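Local atomic coordinates of geranyltranstransferase (Enterococcus faecalis, PDB entry 3P8L), a protein that probably catalyses the magnesium-dependent condensation of isopentenyl diphosphate with geranyl diphosphate, giving (2E,6E)-farnesyl diphosphate and diphosphate. Residues A63-E68 with A282-F287; G219-I224 with H268-G273. All blocks are in the same frame, centred on the assembly; numbering follows the deposited sequence.

Contact 1: A63-E68 with A282-F287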
ATOM      1  N   ALA A  63     -26.018  -2.774   5.818  1.00 44.63           N
ATOM      2  CA  ALA A  63     -27.444  -3.063   5.600  1.00 49.31           C
ATOM      3  C   ALA A  63     -28.087  -3.737   6.811  1.00 49.83           C
ATOM      4  O   ALA A  63     -29.180  -3.353   7.222  1.00 47.17           O
ATOM      5  CB  ALA A  63     -27.654  -3.906   4.349  1.00 46.52           C
ATOM      6  N   ALA A  64     -27.391  -4.725   7.366  1.00 43.21           N
ATOM      7  CA  ALA A  64     -27.803  -5.405   8.593  1.00 51.93           C
ATOM      8  C   ALA A  64     -28.112  -4.463   9.776  1.00 51.67           C
ATOM      9  O   ALA A  64     -29.013  -4.749  10.556  1.00 57.00           O
ATOM     10  CB  ALA A  64     -26.773  -6.440   8.992  1.00 45.82           C
ATOM     11  N   PHE A  65     -27.381  -3.352   9.889  1.00 47.90           N
ATOM     12  CA  PHE A  65     -27.617  -2.352  10.954  1.00 50.05           C
ATOM     13  C   PHE A  65     -28.532  -1.200  10.525  1.00 49.48           C
ATOM     14  O   PHE A  65     -28.583  -0.155  11.186  1.00 54.83           O
ATOM     15  CB  PHE A  65     -26.295  -1.791  11.503  1.00 49.57           C
ATOM     16  CG  PHE A  65     -25.442  -2.815  12.181  1.00 55.58           C
ATOM     17  CD1 PHE A  65     -24.289  -3.282  11.564  1.00 47.78           C
ATOM     18  CD2 PHE A  65     -25.793  -3.329  13.429  1.00 46.02           C
ATOM     19  CE1 PHE A  65     -23.495  -4.236  12.164  1.00 47.55           C
ATOM     20  CE2 PHE A  65     -25.000  -4.289  14.042  1.00 51.79           C
ATOM     21  CZ  PHE A  65     -23.846  -4.746  13.406  1.00 53.30           C
ATOM     22  N   GLN A  66     -29.234  -1.411   9.414  1.00 51.98           N
ATOM     23  CA  GLN A  66     -30.300  -0.553   8.921  1.00 57.20           C
ATOM     24  C   GLN A  66     -29.876   0.888   8.695  1.00 60.28           C
ATOM     25  O   GLN A  66     -30.615   1.824   9.002  1.00 58.35           O
ATOM     26  CB  GLN A  66     -31.548  -0.656   9.820  1.00 59.29           C
ATOM     27  CG  GLN A  66     -32.283  -2.001   9.681  1.00 60.18           C
ATOM     28  CD  GLN A  66     -33.262  -2.284  10.817  1.00 65.56           C
ATOM     29  OE1 GLN A  66     -33.618  -1.391  11.582  1.00 72.25           O
ATOM     30  NE2 GLN A  66     -33.700  -3.533  10.927  1.00 52.91           N
ATOM     31  N   LYS A  67     -28.667   1.056   8.170  1.00 54.35           N
ATOM     32  CA  LYS A  67     -28.163   2.376   7.817  1.00 55.66           C
ATOM     33  C   LYS A  67     -28.293   2.564   6.313  1.00 57.48           C
ATOM     34  O   LYS A  67     -28.040   1.632   5.549  1.00 53.81           O
ATOM     35  CB  LYS A  67     -26.708   2.516   8.257  1.00 57.63           C
ATOM     36  CG  LYS A  67     -26.037   3.807   7.819  1.00 67.01           C
ATOM     37  CD  LYS A  67     -24.581   3.822   8.228  1.00 69.14           C
ATOM     38  CE  LYS A  67     -23.685   4.214   7.068  1.00 64.16           C
ATOM     39  NZ  LYS A  67     -24.152   5.406   6.328  1.00 62.32           N
ATOM     40  N   GLU A  68     -28.706   3.749   5.881  1.00 55.22           N
ATOM     41  CA  GLU A  68     -28.747   4.032   4.454  1.00 61.29           C
ATOM     42  C   GLU A  68     -27.319   4.190   3.922  1.00 59.50           C
ATOM     43  O   GLU A  68     -26.489   4.829   4.570  1.00 58.87           O
ATOM     44  CB  GLU A  68     -29.563   5.292   4.176  1.00 65.86           C
ATOM     45  CG  GLU A  68     -29.945   5.451   2.709  1.00 76.57           C
ATOM     46  CD  GLU A  68     -30.628   6.771   2.415  1.00 85.03           C
ATOM     47  OE1 GLU A  68     -31.236   6.881   1.328  1.00 91.50           O
ATOM     48  OE2 GLU A  68     -30.557   7.696   3.257  1.00 80.09           O
ATOM     49  N   ALA A 282     -29.465  -9.912  20.005  1.00 74.07           N
ATOM     50  CA  ALA A 282     -29.756  -9.613  21.412  1.00 77.34           C
ATOM     51  C   ALA A 282     -29.211  -8.249  21.849  1.00 79.12           C
ATOM     52  O   ALA A 282     -29.869  -7.527  22.598  1.00 81.41           O
ATOM     53  CB  ALA A 282     -29.212 -10.715  22.314  1.00 76.27           C
ATOM     54  N   ASN A 283     -28.022  -7.900  21.362  1.00 79.20           N
ATOM     55  CA  ASN A 283     -27.353  -6.649  21.723  1.00 79.03           C
ATOM     56  C   ASN A 283     -27.845  -5.421  20.954  1.00 79.46           C
ATOM     57  O   ASN A 283     -27.669  -4.291  21.412  1.00 79.17           O
ATOM     58  CB  ASN A 283     -25.835  -6.777  21.533  1.00 81.50           C
ATOM     59  CG  ASN A 283     -25.147  -7.517  22.672  1.00 89.01           C
ATOM     60  OD1 ASN A 283     -24.250  -6.974  23.318  1.00 97.59           O
ATOM     61  ND2 ASN A 283     -25.551  -8.763  22.914  1.00 89.67           N
ATOM     62  N   VAL A 284     -28.430  -5.635  19.775  1.00 80.52           N
ATOM     63  CA  VAL A 284     -28.845  -4.524  18.903  1.00 82.27           C
ATOM     64  C   VAL A 284     -30.321  -4.637  18.486  1.00 85.61           C
ATOM     65  O   VAL A 284     -30.718  -5.627  17.861  1.00 86.50           O
ATOM     66  CB  VAL A 284     -27.913  -4.371  17.645  1.00 80.61           C
ATOM     67  CG1 VAL A 284     -28.381  -3.240  16.733  1.00 70.21           C
ATOM     68  CG2 VAL A 284     -26.468  -4.120  18.062  1.00 78.97           C
ATOM     69  N   PRO A 285     -31.137  -3.622  18.847  1.00 87.29           N
ATOM     70  CA  PRO A 285     -32.554  -3.568  18.474  1.00 87.22           C
ATOM     71  C   PRO A 285     -32.760  -3.488  16.956  1.00 87.42           C
ATOM     72  O   PRO A 285     -33.344  -4.401  16.368  1.00 87.23           O
ATOM     73  CB  PRO A 285     -33.063  -2.292  19.172  1.00 86.62           C
ATOM     74  CG  PRO A 285     -31.843  -1.511  19.537  1.00 84.38           C
ATOM     75  CD  PRO A 285     -30.763  -2.520  19.756  1.00 87.08           C
ATOM     76  N   ASN A 286     -32.266  -2.417  16.339  1.00 84.93           N
ATOM     77  CA  ASN A 286     -32.349  -2.232  14.895  1.00 83.37           C
ATOM     78  C   ASN A 286     -31.318  -3.090  14.164  1.00 79.00           C
ATOM     79  O   ASN A 286     -30.203  -2.645  13.876  1.00 79.80           O
ATOM     80  CB  ASN A 286     -32.182  -0.752  14.539  1.00 84.36           C
ATOM     81  CG  ASN A 286     -33.333   0.103  15.043  1.00 89.86           C
ATOM     82  OD1 ASN A 286     -33.155   0.942  15.926  1.00 85.20           O
ATOM     83  ND2 ASN A 286     -34.524  -0.113  14.489  1.00 90.70           N
ATOM     84  N   PHE A 287     -31.702  -4.328  13.876  1.00 72.63           N
ATOM     85  CA  PHE A 287     -30.793  -5.278  13.258  1.00 67.25           C
ATOM     86  C   PHE A 287     -31.514  -6.279  12.350  1.00 65.71           C
ATOM     87  O   PHE A 287     -32.287  -7.110  12.828  1.00 62.01           O
ATOM     88  CB  PHE A 287     -29.976  -6.001  14.333  1.00 66.84           C
ATOM     89  CG  PHE A 287     -28.879  -6.862  13.786  1.00 61.61           C
ATOM     90  CD1 PHE A 287     -27.798  -6.294  13.119  1.00 65.84           C
ATOM     91  CD2 PHE A 287     -28.916  -8.237  13.951  1.00 59.54           C
ATOM     92  CE1 PHE A 287     -26.776  -7.086  12.609  1.00 51.18           C
ATOM     93  CE2 PHE A 287     -27.901  -9.040  13.447  1.00 50.77           C
ATOM     94  CZ  PHE A 287     -26.831  -8.462  12.765  1.00 58.53           C
TER
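F287 brings CE1 over one face of F65, 3.6 Å above the plane and displaced toward the rim, while CD1 touches F65 CE2. The rings meet obliquely, planes 45° apart and centroids at 5.1 Å. V284 CG1 touches the edge of F65, at CD2, and A64 CB meets F287 CE1. A64 O has two close C-H neighbours in F287: CD1 at 3.2 Å, and CA at 3.3 Å in a CA-H...O contact. Between them, the two segments join the ends of two helices in the all-helical isoprenoid synthase fold: 53-64 stops just before F65, and 259-283 just before V284. Q66, in left-handed helical conformation, directs CB toward 282-287, and its extended chain carries CD out to N286, where OE1 lies 3.3 Å from N286 ND2. That bond is weak, bent to 139° at the hydrogen; Q66 NE2 is hydrogen-bonded to S288 OG. Further out, an inverse gamma turn at N286 leads into F287, and a backbone hydrogen bond joins A64 to S288. I280 packs against both phenylalanine rings, V207 and L211 against F65, while H4 and H6 of the histidine tag bond to the backbone of F65 and Q66.

Contact 2: G219-I224 with H268-G273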
ATOM      1  N   GLY A 219     -15.172 -16.676   7.090  1.00 40.50           N
ATOM      2  CA  GLY A 219     -13.935 -16.796   6.302  1.00 45.73           C
ATOM      3  C   GLY A 219     -13.376 -18.201   6.266  1.00 50.63           C
ATOM      4  O   GLY A 219     -12.850 -18.644   5.241  1.00 52.64           O
ATOM      5  N   LEU A 220     -13.497 -18.907   7.390  1.00 54.22           N
ATOM      6  CA  LEU A 220     -13.065 -20.296   7.471  1.00 53.17           C
ATOM      7  C   LEU A 220     -14.066 -21.185   6.744  1.00 47.27           C
ATOM      8  O   LEU A 220     -13.676 -22.060   5.966  1.00 50.14           O
ATOM      9  CB  LEU A 220     -12.887 -20.723   8.939  1.00 60.70           C
ATOM     10  CG  LEU A 220     -11.981 -21.925   9.267  1.00 68.45           C
ATOM     11  CD1 LEU A 220     -10.542 -21.726   8.784  1.00 68.98           C
ATOM     12  CD2 LEU A 220     -11.991 -22.210  10.764  1.00 68.74           C
ATOM     13  N   ALA A 221     -15.357 -20.945   6.966  1.00 47.22           N
ATOM     14  CA  ALA A 221     -16.411 -21.684   6.253  1.00 49.76           C
ATOM     15  C   ALA A 221     -16.279 -21.567   4.721  1.00 52.99           C
ATOM     16  O   ALA A 221     -16.512 -22.534   4.010  1.00 50.80           O
ATOM     17  CB  ALA A 221     -17.804 -21.246   6.720  1.00 48.28           C
ATOM     18  N   PHE A 222     -15.872 -20.386   4.250  1.00 58.34           N
ATOM     19  CA  PHE A 222     -15.660 -20.083   2.828  1.00 64.12           C
ATOM     20  C   PHE A 222     -14.573 -20.985   2.252  1.00 63.86           C
ATOM     21  O   PHE A 222     -14.757 -21.582   1.190  1.00 68.14           O
ATOM     22  CB  PHE A 222     -15.318 -18.578   2.672  1.00 66.22           C
ATOM     23  CG  PHE A 222     -14.831 -18.164   1.295  1.00 74.03           C
ATOM     24  CD1 PHE A 222     -15.712 -18.080   0.212  1.00 80.40           C
ATOM     25  CD2 PHE A 222     -13.494 -17.795   1.102  1.00 80.46           C
ATOM     26  CE1 PHE A 222     -15.261 -17.674  -1.061  1.00 81.15           C
ATOM     27  CE2 PHE A 222     -13.030 -17.386  -0.162  1.00 81.29           C
ATOM     28  CZ  PHE A 222     -13.918 -17.324  -1.247  1.00 79.70           C
ATOM     29  N   GLN A 223     -13.466 -21.107   2.981  1.00 64.81           N
ATOM     30  CA  GLN A 223     -12.335 -21.927   2.558  1.00 66.84           C
ATOM     31  C   GLN A 223     -12.624 -23.427   2.606  1.00 63.94           C
ATOM     32  O   GLN A 223     -12.283 -24.149   1.667  1.00 64.75           O
ATOM     33  CB  GLN A 223     -11.099 -21.624   3.395  1.00 68.21           C
ATOM     34  CG  GLN A 223      -9.797 -21.949   2.673  1.00 79.37           C
ATOM     35  CD  GLN A 223      -9.195 -20.732   1.999  1.00 80.80           C
ATOM     36  OE1 GLN A 223      -9.194 -20.622   0.773  1.00 79.37           O
ATOM     37  NE2 GLN A 223      -8.688 -19.803   2.805  1.00 77.71           N
ATOM     38  N   ILE A 224     -13.244 -23.888   3.694  1.00 58.32           N
ATOM     39  CA  ILE A 224     -13.618 -25.300   3.825  1.00 63.01           C
ATOM     40  C   ILE A 224     -14.580 -25.721   2.704  1.00 63.58           C
ATOM     41  O   ILE A 224     -14.424 -26.797   2.131  1.00 62.61           O
ATOM     42  CB  ILE A 224     -14.208 -25.624   5.230  1.00 61.90           C
ATOM     43  CG1 ILE A 224     -13.168 -25.357   6.326  1.00 55.42           C
ATOM     44  CG2 ILE A 224     -14.670 -27.083   5.308  1.00 64.84           C
ATOM     45  CD1 ILE A 224     -13.753 -25.199   7.721  1.00 54.30           C
ATOM     46  N   HIS A 268     -20.287 -26.793  11.508  1.00 58.77           N
ATOM     47  CA  HIS A 268     -19.932 -26.179  12.793  1.00 66.94           C
ATOM     48  C   HIS A 268     -19.586 -24.681  12.688  1.00 63.28           C
ATOM     49  O   HIS A 268     -20.022 -23.878  13.524  1.00 59.23           O
ATOM     50  CB  HIS A 268     -18.808 -26.968  13.496  1.00 69.12           C
ATOM     51  CG  HIS A 268     -19.216 -28.347  13.925  1.00 74.62           C
ATOM     52  ND1 HIS A 268     -18.380 -29.439  13.812  1.00 74.28           N
ATOM     53  CD2 HIS A 268     -20.376 -28.814  14.447  1.00 73.34           C
ATOM     54  CE1 HIS A 268     -19.007 -30.517  14.251  1.00 76.80           C
ATOM     55  NE2 HIS A 268     -20.220 -30.165  14.641  1.00 79.89           N
ATOM     56  N   GLN A 269     -18.827 -24.302  11.659  1.00 62.05           N
ATOM     57  CA  GLN A 269     -18.539 -22.877  11.428  1.00 56.84           C
ATOM     58  C   GLN A 269     -19.813 -22.085  11.152  1.00 51.92           C
ATOM     59  O   GLN A 269     -20.004 -20.998  11.714  1.00 48.53           O
ATOM     60  CB  GLN A 269     -17.533 -22.672  10.289  1.00 60.10           C
ATOM     61  CG  GLN A 269     -16.115 -23.141  10.580  1.00 46.12           C
ATOM     62  CD  GLN A 269     -15.497 -22.534  11.838  1.00 60.26           C
ATOM     63  OE1 GLN A 269     -15.691 -21.356  12.162  1.00 63.18           O
ATOM     64  NE2 GLN A 269     -14.734 -23.348  12.548  1.00 66.66           N
ATOM     65  N   LEU A 270     -20.685 -22.643  10.307  1.00 51.21           N
ATOM     66  CA  LEU A 270     -21.982 -22.013  10.023  1.00 55.61           C
ATOM     67  C   LEU A 270     -22.813 -21.855  11.293  1.00 56.27           C
ATOM     68  O   LEU A 270     -23.359 -20.776  11.547  1.00 54.54           O
ATOM     69  CB  LEU A 270     -22.767 -22.772   8.940  1.00 49.99           C
ATOM     70  CG  LEU A 270     -22.109 -22.909   7.562  1.00 61.21           C
ATOM     71  CD1 LEU A 270     -23.000 -23.698   6.626  1.00 61.59           C
ATOM     72  CD2 LEU A 270     -21.746 -21.550   6.948  1.00 55.38           C
ATOM     73  N   ALA A 271     -22.866 -22.914  12.106  1.00 56.27           N
ATOM     74  CA  ALA A 271     -23.572 -22.868  13.395  1.00 56.35           C
ATOM     75  C   ALA A 271     -22.989 -21.806  14.322  1.00 49.26           C
ATOM     76  O   ALA A 271     -23.726 -21.069  14.987  1.00 55.43           O
ATOM     77  CB  ALA A 271     -23.557 -24.250  14.079  1.00 61.35           C
ATOM     78  N   GLU A 272     -21.663 -21.707  14.342  1.00 51.22           N
ATOM     79  CA  GLU A 272     -20.995 -20.716  15.183  1.00 54.00           C
ATOM     80  C   GLU A 272     -21.213 -19.289  14.681  1.00 52.46           C
ATOM     81  O   GLU A 272     -21.437 -18.375  15.481  1.00 54.89           O
ATOM     82  CB  GLU A 272     -19.519 -21.058  15.369  1.00 55.40           C
ATOM     83  CG  GLU A 272     -19.338 -22.273  16.286  1.00 70.66           C
ATOM     84  CD  GLU A 272     -18.142 -22.171  17.204  1.00 82.41           C
ATOM     85  OE1 GLU A 272     -17.662 -21.045  17.450  1.00 90.61           O
ATOM     86  OE2 GLU A 272     -17.691 -23.225  17.699  1.00 85.37           O
ATOM     87  N   GLY A 273     -21.200 -19.120  13.359  1.00 52.99           N
ATOM     88  CA  GLY A 273     -21.605 -17.858  12.735  1.00 49.41           C
ATOM     89  C   GLY A 273     -23.013 -17.428  13.140  1.00 46.74           C
ATOM     90  O   GLY A 273     -23.213 -16.279  13.556  1.00 44.89           O
TER
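A221 and Q269 mark the close approach of two nearly antiparallel helices, their short axes 9.1 Å apart and inclined at 157°. At A221 the side chain is a single methyl, consistent with the near approach of the backbones there: A221 CB lies 3.9 Å from Q269 CB and 4.0 Å from L270 CD2. L270 reaches this methyl with the end of its side chain, whereas Q269 directs its CB toward the other helix. This is the compact part, apolar and lined by the buried residues A221 and I224; I224 CD1 comes up to Q269 CG at a looser 4.2 Å. Toward the outside, L220 and Q269 cover one another obliquely. Q269 is bent at chi2 (-55°), which turns CD aside from an extended course, and L220 CD2 rests against the amide, 3.5 Å from NE2 and 3.7 Å from CD. The bond gripping this amide comes from within the L220 helix: Q269 OE1 pairs with H217 ND1. Both side chains remain partly exposed, and Q269 also touches a crystal neighbour. F222 points away from the interface; Q223 NE2 bonds to T186 OG1 of helix 175-200. F222 and Q223 begin the FQxxDD sequence, which leads into the second aspartate-rich (DDxxD) motif of the family. L266 of helix 259-283 extends the packing along A221 and I224, Y253 of helix 253-257 lies against L220 and I224, and L299, beyond helix 289-298, packs on both A221 and L270.

Contacts 1 and 2 share helix 259-283: contact 1 takes its C-terminal end and the turn beyond, contact 2 a part nearer its start. Their centres are 22 Å apart and their nearest atoms about 9 Å, without touching. Helix 205-230 also connects them: its first turns border contact 1 and its later turns form one side of contact 2. Along the chain, contact 2 is nested within the loop closed by contact 1. The second aspartate-rich motif, which in relatives binds diphosphate through magnesium and probably does so here, follows closely on 219-224 of contact 2; contact 1 is more peripheral, with its centre 21 Å from that of the chain against 15 Å.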